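Local structure of G-protein interacting protein 1 (5Z1N) at residues K43-I57 and L112-I125. The protein probably binds heterotrimeric G proteins through their beta/gamma subunits and, in its C-terminal TNFAIP8-like helical domain, holds phospholipid in a pocket. Sequence-based numbering, arbitrary orientation.
Sequences KILIKVFFYIDSKAI and LLTPFFRPHNIQLI. With PEF (di-palmitoyl-3-sn-phosphatidylethanolamine), chain B.
Tyr51, near the end of helix 31-53, lies flat against Phe116 of the loop joining helices 92-113 and 119-132, an offset face-to-face stack with centroids 4.0 Å apart and planes 21° from parallel. Phe50 covers the other tyrosine face, and Pro115 CB sits over the far face of Phe116. Lys47 can be followed outward: CB meets Phe117 CE1 and CZ, CG comes within 3.2 Å of Phe117 CE1, and CD and CE continue along that side of the ring toward CD1. The bend at chi2 (88°) turns the Lys47 chain along the phenylalanine, and Lys47 NZ donates a hydrogen bond to Tyr51 OH (3.1 Å). Were Tyr51 an alanine, Phe116 would probably lose its stacking partner, and the Lys47 ammonium the hydroxyl it bonds. One turn before Lys47, the extended Lys43 chain brings Lys43 NZ to Asn121 OD1 for a hydrogen bond of 2.6 Å, the donor standing above the carbonyl plane. Deeper in, Leu113 CD1 packs on Val48 CG2 at 3.7 Å. Ile44 CD1 touches Leu124 CD2. The CG2 branch of Ile44 turns to the phosphatidylethanolamine, 3.9 Å from PEF C43, and Leu45 also touches the acyl chains. The contact is thus graded: lysine ends and stacked rings form its outer part, whereas aliphatic branches join the helices beside the lipid pocket, where an apolar lining suits palmitoyl chains.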
# COMPACT_ATOMS: atom_id res chain seq x y z
N LYS A 43 -8.39 8.54 -0.17
CA LYS A 43 -9.20 8.99 0.96
C LYS A 43 -8.46 8.78 2.28
O LYS A 43 -8.37 9.70 3.11
CB LYS A 43 -10.53 8.25 0.94
CG LYS A 43 -11.36 8.32 2.20
CD LYS A 43 -12.61 7.47 2.02
CE LYS A 43 -13.72 7.88 2.96
NZ LYS A 43 -15.02 7.25 2.55
N ILE A 44 -7.93 7.57 2.48
CA ILE A 44 -7.20 7.27 3.71
C ILE A 44 -5.99 8.18 3.85
O ILE A 44 -5.76 8.79 4.91
CB ILE A 44 -6.79 5.79 3.73
CG1 ILE A 44 -8.02 4.89 3.66
CG2 ILE A 44 -5.95 5.48 4.97
CD1 ILE A 44 -7.68 3.46 3.30
N LEU A 45 -5.19 8.29 2.78
CA LEU A 45 -4.00 9.14 2.83
C LEU A 45 -4.36 10.58 3.16
O LEU A 45 -3.76 11.19 4.06
CB LEU A 45 -3.27 9.08 1.49
CG LEU A 45 -2.45 7.84 1.15
CD1 LEU A 45 -2.13 7.85 -0.33
CD2 LEU A 45 -1.19 7.79 2.00
N ILE A 46 -5.32 11.14 2.43
CA ILE A 46 -5.72 12.53 2.65
C ILE A 46 -6.14 12.75 4.10
O ILE A 46 -5.78 13.76 4.71
CB ILE A 46 -6.85 12.92 1.67
CG1 ILE A 46 -6.31 13.01 0.24
CG2 ILE A 46 -7.50 14.23 2.09
CD1 ILE A 46 -4.91 13.53 0.15
N LYS A 47 -6.89 11.80 4.67
CA LYS A 47 -7.33 11.96 6.06
C LYS A 47 -6.14 11.93 7.02
O LYS A 47 -6.02 12.79 7.90
CB LYS A 47 -8.35 10.89 6.42
CG LYS A 47 -9.10 11.16 7.73
CD LYS A 47 -10.34 12.02 7.52
CE LYS A 47 -11.40 11.77 8.60
NZ LYS A 47 -12.52 12.76 8.57
N VAL A 48 -5.25 10.94 6.86
CA VAL A 48 -4.09 10.86 7.75
C VAL A 48 -3.27 12.14 7.68
O VAL A 48 -2.91 12.73 8.71
CB VAL A 48 -3.23 9.63 7.40
CG1 VAL A 48 -1.97 9.62 8.26
CG2 VAL A 48 -4.02 8.35 7.62
N PHE A 49 -2.95 12.59 6.47
CA PHE A 49 -2.19 13.83 6.31
C PHE A 49 -2.94 15.01 6.92
O PHE A 49 -2.32 15.91 7.50
CB PHE A 49 -1.92 14.09 4.82
CG PHE A 49 -0.98 13.09 4.19
CD1 PHE A 49 0.18 12.71 4.84
CD2 PHE A 49 -1.27 12.55 2.95
CE1 PHE A 49 1.04 11.80 4.26
CE2 PHE A 49 -0.41 11.63 2.37
CZ PHE A 49 0.74 11.26 3.02
N PHE A 50 -4.27 15.02 6.80
CA PHE A 50 -5.06 16.11 7.34
C PHE A 50 -4.92 16.21 8.85
O PHE A 50 -4.70 17.29 9.40
CB PHE A 50 -6.53 15.95 6.95
CG PHE A 50 -7.44 16.98 7.55
CD1 PHE A 50 -7.63 18.20 6.92
CD2 PHE A 50 -8.12 16.73 8.73
CE1 PHE A 50 -8.47 19.16 7.47
CE2 PHE A 50 -8.96 17.68 9.28
CZ PHE A 50 -9.14 18.90 8.65
N TYR A 51 -5.03 15.07 9.55
CA TYR A 51 -4.96 15.13 11.00
C TYR A 51 -3.53 15.21 11.52
O TYR A 51 -3.33 15.63 12.67
CB TYR A 51 -5.69 13.95 11.62
CG TYR A 51 -7.18 14.07 11.44
CD1 TYR A 51 -7.92 14.97 12.20
CD2 TYR A 51 -7.83 13.33 10.48
CE1 TYR A 51 -9.28 15.10 12.02
CE2 TYR A 51 -9.18 13.45 10.30
CZ TYR A 51 -9.91 14.33 11.06
OH TYR A 51 -11.27 14.44 10.86
N ILE A 52 -2.54 14.83 10.71
CA ILE A 52 -1.16 15.17 11.05
C ILE A 52 -0.96 16.68 10.99
O ILE A 52 -0.42 17.29 11.92
CB ILE A 52 -0.18 14.43 10.13
CG1 ILE A 52 -0.07 12.96 10.51
CG2 ILE A 52 1.20 15.09 10.16
CD1 ILE A 52 0.60 12.10 9.46
N ASP A 53 -1.43 17.31 9.90
CA ASP A 53 -1.22 18.74 9.72
C ASP A 53 -1.98 19.56 10.75
O ASP A 53 -1.47 20.57 11.26
CB ASP A 53 -1.63 19.16 8.30
CG ASP A 53 -0.81 18.48 7.23
OD1 ASP A 53 0.29 17.98 7.55
OD2 ASP A 53 -1.25 18.44 6.07
N SER A 54 -3.21 19.16 11.07
CA SER A 54 -3.96 19.86 12.11
C SER A 54 -3.46 19.54 13.51
O SER A 54 -4.00 20.10 14.47
CB SER A 54 -5.45 19.54 11.99
OG SER A 54 -5.70 18.22 12.44
N LYS A 55 -2.47 18.66 13.63
CA LYS A 55 -1.86 18.25 14.89
C LYS A 55 -2.80 17.44 15.77
O LYS A 55 -2.51 17.23 16.95
CB LYS A 55 -1.31 19.44 15.68
CG LYS A 55 -0.42 20.36 14.85
CD LYS A 55 0.58 21.11 15.72
CE LYS A 55 1.52 21.94 14.87
NZ LYS A 55 0.82 23.05 14.18
N ALA A 56 -3.93 16.96 15.23
CA ALA A 56 -4.75 16.01 15.96
C ALA A 56 -4.03 14.68 16.13
O ALA A 56 -4.29 13.94 17.08
CB ALA A 56 -6.09 15.80 15.26
N ILE A 57 -3.12 14.36 15.20
CA ILE A 57 -2.23 13.21 15.31
C ILE A 57 -0.81 13.74 15.42
O ILE A 57 -0.41 14.64 14.67
CB ILE A 57 -2.35 12.26 14.10
CG1 ILE A 57 -3.80 11.84 13.88
CG2 ILE A 57 -1.50 11.04 14.32
CD1 ILE A 57 -3.99 10.94 12.68
N LEU A 112 -5.14 4.43 14.34
CA LEU A 112 -4.86 5.85 14.15
C LEU A 112 -6.12 6.63 13.81
O LEU A 112 -6.27 7.78 14.23
CB LEU A 112 -3.82 6.03 13.05
CG LEU A 112 -3.03 7.33 13.07
CD1 LEU A 112 -2.24 7.46 14.36
CD2 LEU A 112 -2.11 7.40 11.86
N LEU A 113 -7.04 6.02 13.07
CA LEU A 113 -8.13 6.79 12.48
C LEU A 113 -9.47 6.54 13.15
O LEU A 113 -10.47 7.16 12.76
CB LEU A 113 -8.23 6.50 10.98
CG LEU A 113 -7.07 7.11 10.18
CD1 LEU A 113 -7.13 6.71 8.72
CD2 LEU A 113 -7.05 8.63 10.33
N THR A 114 -9.51 5.67 14.16
CA THR A 114 -10.74 5.44 14.91
C THR A 114 -11.36 6.71 15.48
O THR A 114 -12.59 6.85 15.38
CB THR A 114 -10.47 4.41 16.01
OG1 THR A 114 -10.26 3.12 15.41
CG2 THR A 114 -11.63 4.33 16.99
N PRO A 115 -10.62 7.66 16.07
CA PRO A 115 -11.27 8.88 16.58
C PRO A 115 -11.83 9.79 15.49
O PRO A 115 -12.52 10.76 15.84
CB PRO A 115 -10.14 9.59 17.35
CG PRO A 115 -9.12 8.55 17.59
CD PRO A 115 -9.19 7.64 16.41
N PHE A 116 -11.57 9.53 14.21
CA PHE A 116 -11.95 10.45 13.14
C PHE A 116 -12.78 9.83 12.03
O PHE A 116 -13.41 10.58 11.27
CB PHE A 116 -10.70 11.08 12.52
CG PHE A 116 -9.66 11.50 13.52
CD1 PHE A 116 -8.52 10.74 13.72
CD2 PHE A 116 -9.84 12.65 14.28
CE1 PHE A 116 -7.57 11.12 14.65
CE2 PHE A 116 -8.89 13.04 15.20
CZ PHE A 116 -7.75 12.27 15.39
N PHE A 117 -12.80 8.51 11.89
CA PHE A 117 -13.53 7.81 10.84
C PHE A 117 -14.80 7.19 11.40
O PHE A 117 -14.78 6.60 12.48
CB PHE A 117 -12.67 6.70 10.24
CG PHE A 117 -11.93 7.09 8.99
CD1 PHE A 117 -11.90 8.40 8.55
CD2 PHE A 117 -11.25 6.13 8.27
CE1 PHE A 117 -11.21 8.73 7.40
CE2 PHE A 117 -10.56 6.46 7.12
CZ PHE A 117 -10.54 7.76 6.68
N ARG A 118 -15.90 7.30 10.65
CA ARG A 118 -17.09 6.51 10.95
C ARG A 118 -16.77 5.03 10.81
O ARG A 118 -15.84 4.65 10.10
CB ARG A 118 -18.24 6.90 10.03
CG ARG A 118 -18.60 8.37 10.05
CD ARG A 118 -19.77 8.65 9.12
NE ARG A 118 -19.44 8.44 7.71
CZ ARG A 118 -19.89 7.42 6.98
NH1 ARG A 118 -20.69 6.51 7.52
NH2 ARG A 118 -19.54 7.31 5.71
N PRO A 119 -17.54 4.16 11.48
CA PRO A 119 -17.26 2.71 11.38
C PRO A 119 -17.20 2.20 9.95
O PRO A 119 -16.37 1.34 9.64
CB PRO A 119 -18.42 2.08 12.16
CG PRO A 119 -18.82 3.13 13.14
CD PRO A 119 -18.64 4.44 12.42
N HIS A 120 -18.05 2.72 9.06
CA HIS A 120 -18.02 2.29 7.66
C HIS A 120 -16.66 2.59 7.02
O HIS A 120 -16.16 1.79 6.22
CB HIS A 120 -19.14 2.96 6.87
CG HIS A 120 -19.19 2.55 5.43
ND1 HIS A 120 -18.44 3.19 4.46
CD2 HIS A 120 -19.88 1.58 4.80
CE1 HIS A 120 -18.68 2.62 3.29
NE2 HIS A 120 -19.55 1.64 3.47
N ASN A 121 -16.06 3.72 7.36
CA ASN A 121 -14.76 4.06 6.80
C ASN A 121 -13.61 3.32 7.47
O ASN A 121 -12.56 3.12 6.85
CB ASN A 121 -14.54 5.58 6.87
CG ASN A 121 -15.29 6.32 5.78
OD1 ASN A 121 -15.47 5.80 4.68
ND2 ASN A 121 -15.74 7.53 6.08
N ILE A 122 -13.79 2.91 8.73
CA ILE A 122 -12.84 1.97 9.33
C ILE A 122 -12.87 0.64 8.57
O ILE A 122 -11.82 0.06 8.25
CB ILE A 122 -13.14 1.79 10.82
CG1 ILE A 122 -12.97 3.12 11.57
CG2 ILE A 122 -12.27 0.70 11.43
CD1 ILE A 122 -11.53 3.60 11.66
N GLN A 123 -14.08 0.15 8.28
CA GLN A 123 -14.20 -1.04 7.44
C GLN A 123 -13.57 -0.81 6.08
O GLN A 123 -13.00 -1.73 5.49
CB GLN A 123 -15.67 -1.44 7.28
CG GLN A 123 -15.88 -2.68 6.42
CD GLN A 123 -17.35 -2.97 6.13
OE1 GLN A 123 -18.06 -2.14 5.57
NE2 GLN A 123 -17.80 -4.17 6.50
N LEU A 124 -13.68 0.42 5.56
CA LEU A 124 -13.00 0.74 4.30
C LEU A 124 -11.49 0.57 4.44
O LEU A 124 -10.85 0.01 3.54
CB LEU A 124 -13.35 2.17 3.88
CG LEU A 124 -12.81 2.72 2.56
CD1 LEU A 124 -13.83 3.65 1.93
CD2 LEU A 124 -11.48 3.46 2.76
N ILE A 125 -10.92 1.04 5.55
CA ILE A 125 -9.49 0.80 5.79
C ILE A 125 -9.19 -0.69 5.75
O ILE A 125 -8.25 -1.14 5.08
CB ILE A 125 -9.06 1.41 7.14
CG1 ILE A 125 -9.24 2.93 7.12
CG2 ILE A 125 -7.62 1.05 7.44
CD1 ILE A 125 -9.03 3.55 8.47
C2 PEF B . 3.39 11.85 -0.10
C1 PEF B . 3.67 12.48 1.26
N PEF B . 8.93 13.81 3.67
C3 PEF B . 4.58 11.95 -1.03
C4 PEF B . 6.57 13.39 3.98
C5 PEF B . 7.87 13.83 4.64
C10 PEF B . 2.05 9.96 -0.71
C11 PEF B . 1.47 8.60 -0.41
C12 PEF B . 1.50 7.69 -1.63
C13 PEF B . 1.21 6.27 -1.16
C14 PEF B . 1.04 5.27 -2.30
C15 PEF B . 1.11 3.85 -1.73
C16 PEF B . 0.83 2.79 -2.79
C17 PEF B . 1.29 1.41 -2.32
C18 PEF B . 0.85 1.11 -0.89
C19 PEF B . 0.46 -0.35 -0.72
C20 PEF B . 1.53 -1.30 -1.26
C21 PEF B . 0.90 -2.32 -2.21
C22 PEF B . 1.96 -3.20 -2.86
C23 PEF B . 1.40 -3.94 -4.07
C24 PEF B . 2.42 -4.91 -4.64
C25 PEF B . 1.94 -5.52 -5.94
C30 PEF B . 5.64 9.73 -1.31
C31 PEF B . 6.66 8.70 -0.91
C32 PEF B . 5.99 7.59 -0.10
C33 PEF B . 5.57 8.09 1.28
C34 PEF B . 4.38 7.29 1.80
C35 PEF B . 4.08 7.63 3.25
C36 PEF B . 2.62 7.34 3.60
C37 PEF B . 2.40 7.23 5.10
C38 PEF B . 0.92 7.13 5.43
C39 PEF B . 0.62 5.91 6.30
C40 PEF B . -0.86 5.82 6.67
C41 PEF B . -1.75 5.70 5.44
C42 PEF B . -1.49 4.42 4.65
C43 PEF B . -2.52 4.24 3.55
C44 PEF B . -2.25 2.99 2.73
C45 PEF B . -3.41 2.70 1.79
O4 PEF B . 1.64 10.64 -1.62
O5 PEF B . 4.86 9.52 -2.23
O2 PEF B . 3.13 10.47 0.13
O3 PEF B . 5.55 10.99 -0.60
O1P PEF B . 4.93 15.97 1.84
O2P PEF B . 4.03 14.14 3.51
O3P PEF B . 4.61 13.55 1.11
O4P PEF B . 6.39 14.10 2.75
P PEF B . 4.90 14.54 2.34